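Local coordinates for protein teichoic acid D-alanine hydrolase (Staphylococcus aureus, PDB 5ZH8) that hydrolyses the D-alanyl groups of wall teichoic acid and lipoteichoic acid, affecting cell-wall structure and the level of methicillin resistance, at residues 122-127 with 344-349; 128-133 with 283-288; 233-238 with 248-253. All blocks are in the same frame, centred on the assembly; numbering follows the deposited sequence.

Interaction 1: residues 122-127 with 344-349; sequences MFLIGS and GGFFGQ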
loop_
_atom_site.group_PDB
_atom_site.type_symbol
_atom_site.label_atom_id
_atom_site.label_comp_id
_atom_site.label_asym_id
_atom_site.label_seq_id
_atom_site.Cartn_x
_atom_site.Cartn_y
_atom_site.Cartn_z
ATOM N N MET A 122 14.240 -6.410 -14.335
ATOM C CA MET A 122 14.426 -5.009 -13.975
ATOM C C MET A 122 13.133 -4.479 -13.370
ATOM O O MET A 122 12.060 -4.651 -13.945
ATOM C CB MET A 122 14.799 -4.194 -15.217
ATOM C CG MET A 122 16.100 -4.641 -15.856
ATOM S SD MET A 122 16.299 -4.155 -17.574
ATOM C CE MET A 122 16.633 -2.402 -17.428
ATOM N N PHE A 123 13.246 -3.833 -12.216
ATOM C CA PHE A 123 12.086 -3.352 -11.473
ATOM C C PHE A 123 11.997 -1.840 -11.510
ATOM O O PHE A 123 13.010 -1.158 -11.502
ATOM C CB PHE A 123 12.164 -3.811 -10.017
ATOM C CG PHE A 123 12.138 -5.299 -9.857
ATOM C CD1 PHE A 123 13.287 -6.045 -10.053
ATOM C CD2 PHE A 123 10.966 -5.952 -9.525
ATOM C CE1 PHE A 123 13.268 -7.416 -9.916
ATOM C CE2 PHE A 123 10.943 -7.324 -9.389
ATOM C CZ PHE A 123 12.094 -8.060 -9.583
ATOM N N LEU A 124 10.774 -1.329 -11.556
ATOM C CA LEU A 124 10.513 0.097 -11.448
ATOM C C LEU A 124 11.004 0.589 -10.089
ATOM O O LEU A 124 10.442 0.245 -9.056
ATOM C CB LEU A 124 9.016 0.365 -11.609
ATOM C CG LEU A 124 8.502 1.798 -11.502
ATOM C CD1 LEU A 124 9.237 2.703 -12.485
ATOM C CD2 LEU A 124 7.000 1.827 -11.759
ATOM N N ILE A 125 12.069 1.383 -10.091
ATOM C CA ILE A 125 12.690 1.815 -8.842
ATOM C C ILE A 125 11.948 2.973 -8.195
ATOM O O ILE A 125 12.244 3.322 -7.049
ATOM C CB ILE A 125 14.182 2.184 -9.018
ATOM C CG1 ILE A 125 14.362 3.485 -9.818
ATOM C CG2 ILE A 125 14.937 1.039 -9.679
ATOM C CD1 ILE A 125 15.804 3.950 -9.920
ATOM N N GLY A 126 11.004 3.569 -8.923
ATOM C CA GLY A 126 10.237 4.705 -8.421
ATOM C C GLY A 126 11.117 5.790 -7.816
ATOM O O GLY A 126 12.135 6.187 -8.393
ATOM N N SER A 127 10.745 6.233 -6.619
ATOM C CA SER A 127 11.402 7.358 -5.959
ATOM C C SER A 127 12.909 7.193 -5.743
ATOM O O SER A 127 13.602 8.170 -5.445
ATOM C CB SER A 127 10.740 7.628 -4.620
ATOM O OG SER A 127 11.128 8.891 -4.139
ATOM N N GLY A 344 11.770 3.291 -3.151
ATOM C CA GLY A 344 10.765 3.828 -4.063
ATOM C C GLY A 344 9.570 2.899 -4.147
ATOM O O GLY A 344 9.728 1.691 -4.308
ATOM N N GLY A 345 8.373 3.460 -4.028
ATOM C CA GLY A 345 7.129 2.696 -4.161
ATOM C C GLY A 345 6.326 3.249 -5.323
ATOM O O GLY A 345 5.902 4.408 -5.289
ATOM N N PHE A 346 6.114 2.439 -6.356
ATOM C CA PHE A 346 5.471 2.935 -7.567
ATOM C C PHE A 346 4.834 1.798 -8.361
ATOM O O PHE A 346 5.447 0.746 -8.553
ATOM C CB PHE A 346 6.525 3.679 -8.417
ATOM C CG PHE A 346 6.016 4.913 -9.116
ATOM C CD1 PHE A 346 5.036 5.729 -8.550
ATOM C CD2 PHE A 346 6.581 5.297 -10.322
ATOM C CE1 PHE A 346 4.593 6.859 -9.216
ATOM C CE2 PHE A 346 6.149 6.438 -10.984
ATOM C CZ PHE A 346 5.158 7.217 -10.428
ATOM N N PHE A 347 3.600 2.029 -8.806
ATOM C CA PHE A 347 2.837 1.080 -9.620
ATOM C C PHE A 347 3.049 -0.376 -9.236
ATOM O O PHE A 347 3.551 -1.177 -10.023
ATOM C CB PHE A 347 3.113 1.307 -11.109
ATOM C CG PHE A 347 2.591 2.619 -11.612
ATOM C CD1 PHE A 347 1.273 2.740 -12.036
ATOM C CD2 PHE A 347 3.408 3.738 -11.636
ATOM C CE1 PHE A 347 0.786 3.950 -12.483
ATOM C CE2 PHE A 347 2.922 4.952 -12.088
ATOM C CZ PHE A 347 1.609 5.055 -12.511
ATOM N N GLY A 348 2.675 -0.687 -7.998
ATOM C CA GLY A 348 2.692 -2.053 -7.480
ATOM C C GLY A 348 4.056 -2.658 -7.208
ATOM O O GLY A 348 4.154 -3.853 -6.947
ATOM N N GLN A 349 5.108 -1.843 -7.258
ATOM C CA GLN A 349 6.457 -2.323 -7.014
ATOM C C GLN A 349 7.056 -1.574 -5.841
ATOM O O GLN A 349 6.632 -0.465 -5.519
ATOM C CB GLN A 349 7.317 -2.166 -8.265
ATOM C CG GLN A 349 6.690 -2.805 -9.504
ATOM C CD GLN A 349 7.674 -3.094 -10.624
ATOM O OE1 GLN A 349 8.889 -3.092 -10.419
ATOM N NE2 GLN A 349 7.154 -3.360 -11.815
#
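The Gln349 side chain reaches across from the strand that follows the type I' turn Phe346-Gln349 and meets the backbone around Leu124. Its CB lies 4.0 Å from the carbonyl O of Leu124. With CG anti to the carbonyl carbon (chi1 -53°) and the chain extended beyond it, CD arrives 3.8 Å from Leu124 CB. At the tip, OE1 accepts a hydrogen bond from Leu124 N over 2.8 Å, the donor lying above the carbonyl plane. OE1 also meets the edge of the Phe123 ring, 3.6 Å from CD2, the amide standing nearly upright to the ring. NE2 points on to a weak hydrogen bond with Ala261 O.

Beside it, Leu124 CD2 packs 3.8 Å from Phe346 CD2 and also touches Phe347 CB. Further along, Gly344 carries no side chain, and its CA approaches Ile125 O at 3.4 Å in a CA-H...O contact.

The contact thus joins strand 123-124, edge of a three-stranded sheet, to the hairpin of strands 340-346 and 349-355 in the main antiparallel sheet. Strand 288-290 pairs with 123-124 through backbone hydrogen bonds of Phe123 with Met290 and Ile125 with Leu288, and Ser127, hydrogen-bonded to Tyr211 and Lys130, leads into helix 129-142.

Interaction 2: residues 128-133 with 283-288; sequences AQKFST and YGAGNL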
loop_
_atom_site.group_PDB
_atom_site.type_symbol
_atom_site.label_atom_id
_atom_site.label_comp_id
_atom_site.label_asym_id
_atom_site.label_seq_id
_atom_site.Cartn_x
_atom_site.Cartn_y
_atom_site.Cartn_z
ATOM N N ALA A 128 13.423 5.972 -5.886
ATOM C CA ALA A 128 14.862 5.753 -5.823
ATOM C C ALA A 128 15.607 6.371 -7.013
ATOM O O ALA A 128 16.822 6.547 -6.941
ATOM C CB ALA A 128 15.180 4.272 -5.703
ATOM N N GLN A 129 14.899 6.704 -8.096
ATOM C CA GLN A 129 15.521 7.448 -9.205
ATOM C C GLN A 129 15.969 8.846 -8.783
ATOM O O GLN A 129 16.866 9.415 -9.395
ATOM C CB GLN A 129 14.601 7.563 -10.427
ATOM C CG GLN A 129 15.351 8.012 -11.680
ATOM C CD GLN A 129 14.457 8.224 -12.880
ATOM O OE1 GLN A 129 13.258 8.455 -12.743
ATOM N NE2 GLN A 129 15.045 8.165 -14.073
ATOM N N LYS A 130 15.354 9.398 -7.745
ATOM C CA LYS A 130 15.805 10.679 -7.194
ATOM C C LYS A 130 17.311 10.687 -6.855
ATOM O O LYS A 130 17.949 11.737 -6.910
ATOM C CB LYS A 130 14.993 11.043 -5.954
ATOM C CG LYS A 130 13.537 11.364 -6.247
ATOM C CD LYS A 130 12.833 11.889 -5.013
ATOM C CE LYS A 130 11.396 12.269 -5.320
ATOM N NZ LYS A 130 10.589 11.114 -5.790
ATOM N N PHE A 131 17.859 9.523 -6.509
ATOM C CA PHE A 131 19.295 9.366 -6.264
ATOM C C PHE A 131 20.104 9.624 -7.534
ATOM O O PHE A 131 21.121 10.303 -7.499
ATOM C CB PHE A 131 19.581 7.961 -5.703
ATOM C CG PHE A 131 21.042 7.676 -5.449
ATOM C CD1 PHE A 131 21.842 8.575 -4.754
ATOM C CD2 PHE A 131 21.612 6.481 -5.884
ATOM C CE1 PHE A 131 23.179 8.302 -4.517
ATOM C CE2 PHE A 131 22.948 6.200 -5.654
ATOM C CZ PHE A 131 23.734 7.116 -4.971
ATOM N N SER A 132 19.640 9.079 -8.652
ATOM C CA SER A 132 20.233 9.347 -9.965
ATOM C C SER A 132 20.261 10.858 -10.254
ATOM O O SER A 132 21.303 11.409 -10.637
ATOM C CB SER A 132 19.464 8.585 -11.058
ATOM O OG SER A 132 19.675 9.135 -12.349
ATOM N N THR A 133 19.116 11.511 -10.048
ATOM C CA THR A 133 18.976 12.952 -10.247
ATOM C C THR A 133 19.877 13.751 -9.280
ATOM O O THR A 133 20.473 14.761 -9.668
ATOM C CB THR A 133 17.500 13.391 -10.074
ATOM O OG1 THR A 133 16.675 12.699 -11.017
ATOM C CG2 THR A 133 17.337 14.905 -10.275
ATOM N N TYR A 283 10.492 11.785 -15.616
ATOM C CA TYR A 283 11.945 11.699 -15.767
ATOM C C TYR A 283 12.638 12.345 -14.578
ATOM O O TYR A 283 12.555 13.556 -14.389
ATOM C CB TYR A 283 12.403 12.349 -17.074
ATOM C CG TYR A 283 12.190 11.466 -18.283
ATOM C CD1 TYR A 283 10.953 11.403 -18.910
ATOM C CD2 TYR A 283 13.226 10.685 -18.790
ATOM C CE1 TYR A 283 10.752 10.590 -20.011
ATOM C CE2 TYR A 283 13.033 9.869 -19.890
ATOM C CZ TYR A 283 11.792 9.829 -20.499
ATOM O OH TYR A 283 11.575 9.036 -21.602
ATOM N N GLY A 284 13.290 11.519 -13.765
ATOM C CA GLY A 284 14.053 11.988 -12.615
ATOM C C GLY A 284 13.443 11.677 -11.262
ATOM O O GLY A 284 14.141 11.733 -10.250
ATOM N N ALA A 285 12.152 11.358 -11.232
ATOM C CA ALA A 285 11.446 11.051 -9.973
ATOM C C ALA A 285 10.837 9.642 -9.925
ATOM O O ALA A 285 10.112 9.315 -8.981
ATOM C CB ALA A 285 10.368 12.097 -9.714
ATOM N N GLY A 286 11.114 8.819 -10.939
ATOM C CA GLY A 286 10.776 7.396 -10.882
ATOM C C GLY A 286 10.188 6.762 -12.131
ATOM O O GLY A 286 9.113 6.165 -12.069
ATOM N N ASN A 287 10.904 6.861 -13.251
ATOM C CA ASN A 287 10.550 6.118 -14.467
ATOM C C ASN A 287 11.716 5.251 -14.944
ATOM O O ASN A 287 11.806 4.925 -16.129
ATOM C CB ASN A 287 10.080 7.066 -15.578
ATOM C CG ASN A 287 11.198 7.927 -16.142
ATOM O OD1 ASN A 287 12.285 8.022 -15.568
ATOM N ND2 ASN A 287 10.931 8.559 -17.281
ATOM N N LEU A 288 12.590 4.866 -14.013
ATOM C CA LEU A 288 13.753 4.042 -14.328
ATOM C C LEU A 288 13.569 2.623 -13.808
ATOM O O LEU A 288 13.026 2.422 -12.724
ATOM C CB LEU A 288 15.005 4.640 -13.703
ATOM C CG LEU A 288 16.344 4.091 -14.190
ATOM C CD1 LEU A 288 16.708 4.668 -15.556
ATOM C CD2 LEU A 288 17.411 4.408 -13.156
#
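A single carboxamide oxygen, Gln129 OE1, is gripped by three backbone N-H groups of the loop 283-288. The straightest bond comes from Asn287 N, 2.9 Å from Gln129 OE1 with an angle of 163° at the hydrogen, the donor standing above the carbonyl plane. Gly286 N and Gly284 N add weak, bent bonds to the same oxygen, so the loop curls around it. The other half of the amide faces the Asn287 side chain: Gln129 NE2 donates to Asn287 OD1 over 3.1 Å, nearly along the C=O axis, which fixes the rotation of the amide. Leu288 CB lies 3.5 Å from Gln129 NE2, and the two side chains cross at about a right angle.

One helical turn on, Thr133 OG1, anti to the carbonyl carbon, donates to Gly284 O over 2.8 Å in the carbonyl plane. Its hydroxyl also bonds to Tyr231 OH. Behind Asn287, ND2 donates to Leu279 O and rests 3.1 Å above the plane of the Tyr283 ring, over its centre, so both ends of this amide are held. Lys130 NZ approaches Ala285 only loosely, being engaged by Asp213 in a salt bridge and by Ser127 OG. The spacing of Ser127 and Lys130 fits the SxxK motif of the beta-lactamase family, consistent with a place at the active site.

The contact fastens the start of helix 129-142 to the loop entering strand 288-290, with helix 213-227 packed against Lys130, Thr133 and Ala285 and strand 248-250 against Gln129, Asn287 and Leu288.

Interaction 3: residues 233-238 with 248-253; sequences ENYYTK and TAFYDE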
loop_
_atom_site.group_PDB
_atom_site.type_symbol
_atom_site.label_atom_id
_atom_site.label_comp_id
_atom_site.label_asym_id
_atom_site.label_seq_id
_atom_site.Cartn_x
_atom_site.Cartn_y
_atom_site.Cartn_z
ATOM N N GLU A 233 20.123 11.560 -21.533
ATOM C CA GLU A 233 21.485 11.709 -22.019
ATOM C C GLU A 233 22.434 12.031 -20.869
ATOM O O GLU A 233 23.509 11.442 -20.769
ATOM C CB GLU A 233 21.549 12.808 -23.075
ATOM C CG GLU A 233 22.891 12.907 -23.777
ATOM C CD GLU A 233 22.848 13.772 -25.016
ATOM O OE1 GLU A 233 21.758 14.289 -25.371
ATOM O OE2 GLU A 233 23.919 13.949 -25.629
ATOM N N ASN A 234 22.036 12.961 -20.006
ATOM C CA ASN A 234 22.852 13.311 -18.857
ATOM C C ASN A 234 23.080 12.088 -17.977
ATOM O O ASN A 234 24.202 11.856 -17.524
ATOM C CB ASN A 234 22.223 14.454 -18.051
ATOM C CG ASN A 234 22.458 15.827 -18.678
ATOM O OD1 ASN A 234 21.520 16.590 -18.905
ATOM N ND2 ASN A 234 23.722 16.162 -18.927
ATOM N N TYR A 235 22.031 11.294 -17.752
ATOM C CA TYR A 235 22.169 10.069 -16.959
ATOM C C TYR A 235 23.142 9.070 -17.587
ATOM O O TYR A 235 24.009 8.536 -16.902
ATOM C CB TYR A 235 20.832 9.359 -16.732
ATOM C CG TYR A 235 21.051 7.913 -16.327
ATOM C CD1 TYR A 235 21.352 7.570 -15.011
ATOM C CD2 TYR A 235 21.016 6.893 -17.278
ATOM C CE1 TYR A 235 21.586 6.256 -14.654
ATOM C CE2 TYR A 235 21.253 5.575 -16.922
ATOM C CZ TYR A 235 21.537 5.268 -15.613
ATOM O OH TYR A 235 21.770 3.961 -15.281
ATOM N N TYR A 236 22.981 8.790 -18.875
ATOM C CA TYR A 236 23.835 7.791 -19.524
ATOM C C TYR A 236 25.288 8.258 -19.650
ATOM O O TYR A 236 26.215 7.522 -19.302
ATOM C CB TYR A 236 23.287 7.365 -20.893
ATOM C CG TYR A 236 22.290 6.231 -20.811
ATOM C CD1 TYR A 236 22.680 4.952 -20.422
ATOM C CD2 TYR A 236 20.947 6.451 -21.070
ATOM C CE1 TYR A 236 21.765 3.919 -20.338
ATOM C CE2 TYR A 236 20.019 5.425 -20.981
ATOM C CZ TYR A 236 20.431 4.159 -20.614
ATOM O OH TYR A 236 19.523 3.129 -20.533
ATOM N N THR A 237 25.483 9.476 -20.139
ATOM C CA THR A 237 26.827 10.010 -20.345
ATOM C C THR A 237 27.591 10.204 -19.023
ATOM O O THR A 237 28.795 9.947 -18.957
ATOM C CB THR A 237 26.786 11.347 -21.109
ATOM O OG1 THR A 237 25.866 12.234 -20.469
ATOM C CG2 THR A 237 26.340 11.138 -22.529
ATOM N N LYS A 238 26.885 10.632 -17.977
ATOM C CA LYS A 238 27.527 10.976 -16.706
ATOM C C LYS A 238 27.469 9.895 -15.621
ATOM O O LYS A 238 28.217 9.971 -14.648
ATOM C CB LYS A 238 26.947 12.278 -16.145
ATOM C CG LYS A 238 27.101 13.499 -17.041
ATOM C CD LYS A 238 26.484 14.713 -16.360
ATOM C CE LYS A 238 26.705 16.001 -17.133
ATOM N NZ LYS A 238 28.124 16.444 -17.070
ATOM N N THR A 248 20.082 -1.476 -16.628
ATOM C CA THR A 248 19.304 -0.382 -16.081
ATOM C C THR A 248 18.785 0.426 -17.259
ATOM O O THR A 248 19.546 0.741 -18.182
ATOM C CB THR A 248 20.189 0.531 -15.221
ATOM O OG1 THR A 248 20.659 -0.194 -14.078
ATOM C CG2 THR A 248 19.428 1.779 -14.774
ATOM N N ALA A 249 17.502 0.765 -17.240
ATOM C CA ALA A 249 16.891 1.400 -18.400
ATOM C C ALA A 249 15.683 2.250 -18.056
ATOM O O ALA A 249 15.025 2.046 -17.039
ATOM C CB ALA A 249 16.515 0.349 -19.438
ATOM N N PHE A 250 15.418 3.224 -18.918
ATOM C CA PHE A 250 14.195 4.006 -18.853
ATOM C C PHE A 250 13.057 3.147 -19.386
ATOM O O PHE A 250 13.267 2.276 -20.222
ATOM C CB PHE A 250 14.332 5.308 -19.654
ATOM C CG PHE A 250 15.229 6.328 -19.005
ATOM C CD1 PHE A 250 14.731 7.187 -18.039
ATOM C CD2 PHE A 250 16.565 6.422 -19.353
ATOM C CE1 PHE A 250 15.546 8.125 -17.430
ATOM C CE2 PHE A 250 17.390 7.358 -18.752
ATOM C CZ PHE A 250 16.880 8.211 -17.786
ATOM N N TYR A 251 11.855 3.411 -18.886
ATOM C CA TYR A 251 10.679 2.558 -19.106
ATOM C C TYR A 251 10.411 2.096 -20.549
ATOM O O TYR A 251 9.916 0.986 -20.753
ATOM C CB TYR A 251 9.427 3.262 -18.564
ATOM C CG TYR A 251 8.914 4.384 -19.443
ATOM C CD1 TYR A 251 9.510 5.646 -19.421
ATOM C CD2 TYR A 251 7.833 4.187 -20.299
ATOM C CE1 TYR A 251 9.044 6.674 -20.228
ATOM C CE2 TYR A 251 7.356 5.211 -21.108
ATOM C CZ TYR A 251 7.967 6.449 -21.070
ATOM O OH TYR A 251 7.492 7.467 -21.870
ATOM N N ASP A 252 10.724 2.932 -21.539
ATOM C CA ASP A 252 10.336 2.648 -22.920
ATOM C C ASP A 252 11.482 2.206 -23.836
ATOM O O ASP A 252 11.299 2.099 -25.049
ATOM C CB ASP A 252 9.621 3.862 -23.529
ATOM C CG ASP A 252 8.665 3.482 -24.661
ATOM O OD1 ASP A 252 8.087 2.370 -24.633
ATOM O OD2 ASP A 252 8.493 4.302 -25.593
ATOM N N GLU A 253 12.655 1.932 -23.274
ATOM C CA GLU A 253 13.778 1.458 -24.081
ATOM C C GLU A 253 13.500 0.039 -24.596
ATOM O O GLU A 253 13.122 -0.846 -23.830
ATOM C CB GLU A 253 15.087 1.525 -23.287
ATOM C CG GLU A 253 15.472 2.936 -22.864
ATOM C CD GLU A 253 16.901 3.037 -22.351
ATOM O OE1 GLU A 253 17.855 2.782 -23.121
ATOM O OE2 GLU A 253 17.079 3.396 -21.171
#
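Helix 231-240 packs on strand 248-250, an edge strand of the small three-stranded antiparallel sheet. The two run nearly antiparallel, at 162°, with the short axes 10.8 Å apart, and three aromatic rings bridge the interval.

Tyr235 puts its CG anti to the backbone N (chi1 161°), which carries the ring toward the strand. The edge of Phe250 meets the face of this ring in an offset edge-to-face pair, the centroids 5.8 Å apart and the planes at 89°. The closest approach within that pair is 3.9 Å, between Tyr235 CD2 and Phe250 CE2. At the far end, Tyr235 OH comes against Thr248 CG2, the methyl branch that stands anti to the backbone N; the OG1 branch instead bonds to Asp294.

The adjacent Tyr236 ring receives Tyr235 CE2 over the centre of one face, while its CE2 lies in the plane of the Phe250 ring, at the edge, 3.9 Å from Phe250 CD2. Tyr236 meets Glu253 tip to tip: its OH donates to Glu253 OE2 over 2.5 Å, with the ring and carboxylate planes almost perpendicular. Glu253 closes the type I turn Phe250-Glu253, and its side chain, extended beyond CG, reaches back across the turn so that Phe250 N also bonds to Glu253 OE2, at 2.8 Å.

Glu253 OE2 therefore spends its syn lone pair on the phenol and its anti lone pair on the backbone N-H, while OE1 accepts from Asn56 ND2. Arg55 makes a cation-pi contact with the Tyr236 ring. Three donors around a buried carboxylate would favour its ionised form, and the shared oxygen couples the geometry of the turn to the position of the helix.

From the N terminus, the chain enters 122-127 and runs straight on into 128-133, so interactions 1 and 2 begin side by side. Residues 233-238 then meet 248-253 after a short excursion, closing the smallest loop at interaction 3. The chain returns at 283-288 to close interaction 2 around it, and last at 344-349 to close interaction 1 around both; the three loops nest without crossing. Strand 288-290 lies between strands 123-124 and 248-250: Ile125 N probably bonds to Leu288 O, and Tyr251 N to Asn287 O. Together the contacts tie the main antiparallel sheet, the small sheet, and helices 129-142 and 231-240 into one core.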